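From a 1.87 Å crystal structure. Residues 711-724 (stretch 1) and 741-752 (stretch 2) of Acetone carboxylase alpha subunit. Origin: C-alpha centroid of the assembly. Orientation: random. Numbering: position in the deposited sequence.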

# COMPACT_ATOMS: atom_id res chain seq x y z
N GLY A 711 26.93 -22.49 15.57
CA GLY A 711 26.58 -21.09 15.40
C GLY A 711 25.13 -20.77 15.79
O GLY A 711 24.28 -21.67 15.88
N THR A 712 24.87 -19.49 16.04
CA THR A 712 23.53 -19.08 16.47
C THR A 712 22.45 -19.46 15.46
O THR A 712 21.34 -19.81 15.86
N GLN A 713 22.78 -19.41 14.18
CA GLN A 713 21.81 -19.76 13.14
C GLN A 713 21.39 -21.25 13.19
O GLN A 713 20.22 -21.54 12.96
N VAL A 714 22.31 -22.16 13.53
CA VAL A 714 21.97 -23.57 13.69
C VAL A 714 21.07 -23.79 14.94
O VAL A 714 20.02 -24.46 14.88
N ARG A 715 21.46 -23.20 16.06
CA ARG A 715 20.67 -23.34 17.30
C ARG A 715 19.27 -22.72 17.19
O ARG A 715 18.32 -23.30 17.71
N GLN A 716 19.15 -21.56 16.56
CA GLN A 716 17.82 -20.95 16.39
C GLN A 716 16.90 -21.85 15.56
O GLN A 716 15.72 -22.01 15.92
N MET A 717 17.43 -22.44 14.49
CA MET A 717 16.64 -23.37 13.64
C MET A 717 16.06 -24.57 14.42
O MET A 717 14.84 -24.82 14.37
N PHE A 718 16.91 -25.26 15.17
CA PHE A 718 16.44 -26.36 16.03
C PHE A 718 15.47 -25.87 17.11
O PHE A 718 14.39 -26.46 17.28
N ALA A 719 15.77 -24.76 17.80
CA ALA A 719 14.88 -24.32 18.87
C ALA A 719 13.47 -24.00 18.38
O ALA A 719 12.49 -24.38 19.02
N ALA A 720 13.38 -23.29 17.25
CA ALA A 720 12.07 -22.92 16.69
C ALA A 720 11.30 -24.16 16.16
O ALA A 720 10.09 -24.28 16.38
N SER A 721 12.02 -25.06 15.51
CA SER A 721 11.47 -26.33 14.99
C SER A 721 10.91 -27.22 16.14
O SER A 721 9.82 -27.79 16.03
N PHE A 722 11.65 -27.31 17.24
CA PHE A 722 11.22 -28.10 18.39
C PHE A 722 9.88 -27.60 18.93
O PHE A 722 8.99 -28.40 19.19
N LYS A 723 9.75 -26.28 19.12
CA LYS A 723 8.51 -25.71 19.68
C LYS A 723 7.28 -25.95 18.80
O LYS A 723 6.25 -26.24 19.31
N LEU A 724 7.41 -25.80 17.49
CA LEU A 724 6.29 -26.05 16.54
C LEU A 724 6.02 -27.54 16.23
O LEU A 724 4.95 -27.87 15.71
N SER A 741 17.49 -33.42 31.13
CA SER A 741 18.11 -32.19 31.65
C SER A 741 18.70 -31.25 30.56
O SER A 741 18.94 -30.08 30.83
N TRP A 742 18.95 -31.76 29.35
CA TRP A 742 19.36 -30.93 28.21
C TRP A 742 18.11 -30.24 27.61
O TRP A 742 17.14 -30.91 27.32
N THR A 743 18.16 -28.91 27.47
CA THR A 743 17.08 -28.15 26.82
C THR A 743 17.69 -27.07 25.90
O THR A 743 18.85 -26.64 26.13
N LEU A 744 16.92 -26.65 24.90
CA LEU A 744 17.34 -25.63 23.92
C LEU A 744 16.28 -24.52 23.73
O LEU A 744 15.64 -24.42 22.65
N PRO A 745 16.07 -23.71 24.78
CA PRO A 745 15.12 -22.58 24.61
C PRO A 745 15.71 -21.49 23.69
O PRO A 745 16.88 -21.13 23.78
N GLU A 746 14.87 -20.98 22.81
CA GLU A 746 15.32 -19.99 21.83
C GLU A 746 15.85 -18.71 22.48
O GLU A 746 16.76 -18.08 21.95
N GLU A 747 15.28 -18.36 23.62
CA GLU A 747 15.64 -17.13 24.34
C GLU A 747 17.07 -17.15 24.88
O GLU A 747 17.59 -16.10 25.16
N GLU A 748 17.69 -18.31 25.04
CA GLU A 748 19.03 -18.34 25.61
C GLU A 748 20.12 -18.15 24.56
O GLU A 748 21.28 -18.05 24.91
N ILE A 749 19.76 -18.07 23.29
CA ILE A 749 20.77 -17.99 22.22
C ILE A 749 21.44 -16.59 22.15
O ILE A 749 22.61 -16.49 21.80
N GLY A 750 20.70 -15.54 22.47
CA GLY A 750 21.20 -14.17 22.40
C GLY A 750 20.86 -13.40 21.13
O GLY A 750 21.46 -12.36 20.85
N VAL A 751 19.88 -13.89 20.37
CA VAL A 751 19.41 -13.18 19.17
C VAL A 751 17.99 -12.72 19.44
O VAL A 751 17.33 -13.29 20.31
N PRO A 752 17.50 -11.73 18.68
CA PRO A 752 16.07 -11.37 18.83
C PRO A 752 15.11 -12.53 18.51
O PRO A 752 15.37 -13.30 17.60

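Packing of helix 712-724 against the loop and short 3-10 turn of 741-752 in the acetone carboxylase alpha subunit; the contact buries 624 Å² summed over both sides. Gly711 takes the N-cap position and makes no contact with the second stretch. Thr712 (chi1 p) points toward it, its CB 3.8 Å from Ile749 CG2 and 4.2 Å from Val751 CG1, while Gln713 points away and Val714 is out of reach. Arg715 (m, t, m) also points toward the loop: its backbone O lies 3.7 Å from Leu744 CD2, and its NH1 is 3.9 Å from Ile749 CG2. Water 1 extends this contact, accepting from Arg715 NH1 (2.7 Å) and donating to Ile749 O (2.8 Å). Ile749 (m, t) reaches in with CD1, which rests 3.5 Å from the backbone N of Gln716. The CA-to-CB bond of Gln716 runs sideways, but its t, m rotamer brings NE2 to Glu746 OE2 for a nearly straight hydrogen bond of 3.0 Å. Met717 points away. Phe718 (m) starts toward the loop, CB 3.8 Å from Leu744 CD2, but its ring leads away. At Ala719 the small side chain permits close approach: CB is 3.3 Å from Leu744 O and 3.9 Å from Glu746 CB. Water 2 joins the backbones here, donating to Ala719 O (2.7 Å) and Leu744 O (3.0 Å). Ser721 turns back to its own helix, OG donating to Met717 O at 2.8 Å. Phe722 (m) places CE2 4.0 Å from both Leu744 CD2 and Trp742 CH2; the two aromatic rings meet edge to edge. Lys723 (m, t, m, t) closes the contact with a salt bridge, NZ to Glu746 OE1 at 2.7 Å, so the extended Glu746 (t, t) serves two helix donors with its two carboxylate oxygens. Water 3 accepts from Lys723 NZ (2.5 Å) and donates to Glu747 OE2 (2.9 Å).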

# COMPACT_ATOMS: atom_id res chain seq x y z
CB THR A 712 23.46 -17.58 16.78
OG1 THR A 712 23.87 -16.85 15.63
CG2 THR A 712 24.36 -17.19 17.92
CB GLN A 713 22.29 -19.35 11.73
CG GLN A 713 23.49 -20.11 11.16
CD GLN A 713 24.85 -19.69 11.70
OE1 GLN A 713 25.00 -18.78 12.51
NE2 GLN A 713 25.87 -20.37 11.24
CB VAL A 714 23.24 -24.44 13.75
CG1 VAL A 714 22.90 -25.90 14.05
CG2 VAL A 714 24.01 -24.36 12.44
CB ARG A 715 21.43 -22.78 18.48
CG ARG A 715 22.63 -23.65 18.79
CD ARG A 715 23.36 -23.19 20.01
NE ARG A 715 24.34 -22.20 19.58
CZ ARG A 715 24.53 -21.02 20.13
NH1 ARG A 715 23.84 -20.61 21.19
NH2 ARG A 715 25.46 -20.24 19.62
CB GLN A 716 17.92 -19.56 15.74
CG GLN A 716 16.63 -18.76 15.77
CD GLN A 716 15.63 -19.20 14.69
OE1 GLN A 716 16.02 -19.69 13.62
NE2 GLN A 716 14.34 -19.01 14.97
CB MET A 717 17.49 -23.85 12.46
CG MET A 717 16.75 -24.72 11.45
SD MET A 717 17.85 -25.72 10.39
CE MET A 717 18.26 -27.10 11.51
CB PHE A 718 17.61 -27.16 16.65
CG PHE A 718 18.33 -28.04 15.65
CD1 PHE A 718 17.69 -29.15 15.08
CD2 PHE A 718 19.63 -27.76 15.25
CE1 PHE A 718 18.36 -29.96 14.18
CE2 PHE A 718 20.29 -28.55 14.31
CZ PHE A 718 19.65 -29.67 13.80
CB ALA A 719 15.45 -23.15 19.63
CB ALA A 720 12.24 -21.89 15.58
CB SER A 721 12.54 -27.06 14.16
OG SER A 721 12.91 -26.33 12.96
CB PHE A 722 12.22 -28.07 19.55
CG PHE A 722 13.55 -28.77 19.31
CD1 PHE A 722 13.74 -29.70 18.28
CD2 PHE A 722 14.60 -28.51 20.16
CE1 PHE A 722 14.97 -30.30 18.10
CE2 PHE A 722 15.84 -29.11 19.98
CZ PHE A 722 16.03 -30.01 18.95
CB LYS A 723 8.63 -24.21 19.93
CG LYS A 723 9.36 -23.93 21.21
CD LYS A 723 9.50 -22.41 21.44
CE LYS A 723 10.35 -21.72 20.33
NZ LYS A 723 10.91 -20.40 20.68
CB LEU A 724 6.52 -25.30 15.23
CG LEU A 724 6.32 -23.78 15.33
CD1 LEU A 724 7.10 -23.07 14.22
CD2 LEU A 724 4.87 -23.40 15.31
CB SER A 741 19.21 -32.57 32.64
OG SER A 741 20.16 -33.39 31.98
CB TRP A 742 20.05 -31.79 27.13
CG TRP A 742 20.57 -31.05 25.90
CD1 TRP A 742 21.80 -30.51 25.74
CD2 TRP A 742 19.85 -30.78 24.69
NE1 TRP A 742 21.90 -29.93 24.50
CE2 TRP A 742 20.72 -30.08 23.83
CE3 TRP A 742 18.55 -31.07 24.24
CZ2 TRP A 742 20.34 -29.67 22.55
CZ3 TRP A 742 18.17 -30.65 22.96
CH2 TRP A 742 19.08 -29.98 22.14
CB THR A 743 16.13 -27.46 27.83
OG1 THR A 743 16.84 -26.46 28.57
CG2 THR A 743 15.51 -28.49 28.84
CB LEU A 744 17.72 -26.32 22.60
CG LEU A 744 18.55 -25.46 21.63
CD1 LEU A 744 20.02 -25.29 22.09
CD2 LEU A 744 18.44 -26.05 20.23
CB PRO A 745 14.94 -22.06 26.03
CG PRO A 745 16.18 -22.44 26.76
CD PRO A 745 16.68 -23.73 26.13
CB GLU A 746 14.18 -19.65 20.85
CG GLU A 746 14.66 -19.00 19.54
CD GLU A 746 13.54 -18.76 18.54
OE1 GLU A 746 12.47 -19.41 18.67
OE2 GLU A 746 13.70 -17.91 17.64
CB GLU A 747 14.71 -16.85 25.53
CG GLU A 747 13.25 -16.60 25.15
CD GLU A 747 12.41 -17.88 24.95
OE1 GLU A 747 12.91 -19.05 25.04
OE2 GLU A 747 11.22 -17.69 24.66
CB GLU A 748 19.26 -19.64 26.43
CG GLU A 748 18.56 -19.61 27.80
CD GLU A 748 18.76 -20.91 28.63
OE1 GLU A 748 18.16 -20.99 29.72
OE2 GLU A 748 19.47 -21.85 28.15
CB ILE A 749 20.17 -18.42 20.85
CG1 ILE A 749 19.69 -19.89 20.94
CG2 ILE A 749 21.16 -18.26 19.69
CD1 ILE A 749 18.72 -20.28 19.82
CB VAL A 751 19.47 -14.06 17.90
CG1 VAL A 751 20.91 -14.38 17.54
CG2 VAL A 751 18.68 -15.35 18.05
CB PRO A 752 15.88 -10.23 17.83
CG PRO A 752 17.25 -9.75 17.48
CD PRO A 752 18.17 -10.91 17.65
O HOH W 1 24.85 -18.14 21.52
O HOH W 2 12.84 -24.87 21.64
O HOH W 3 9.96 -18.81 22.34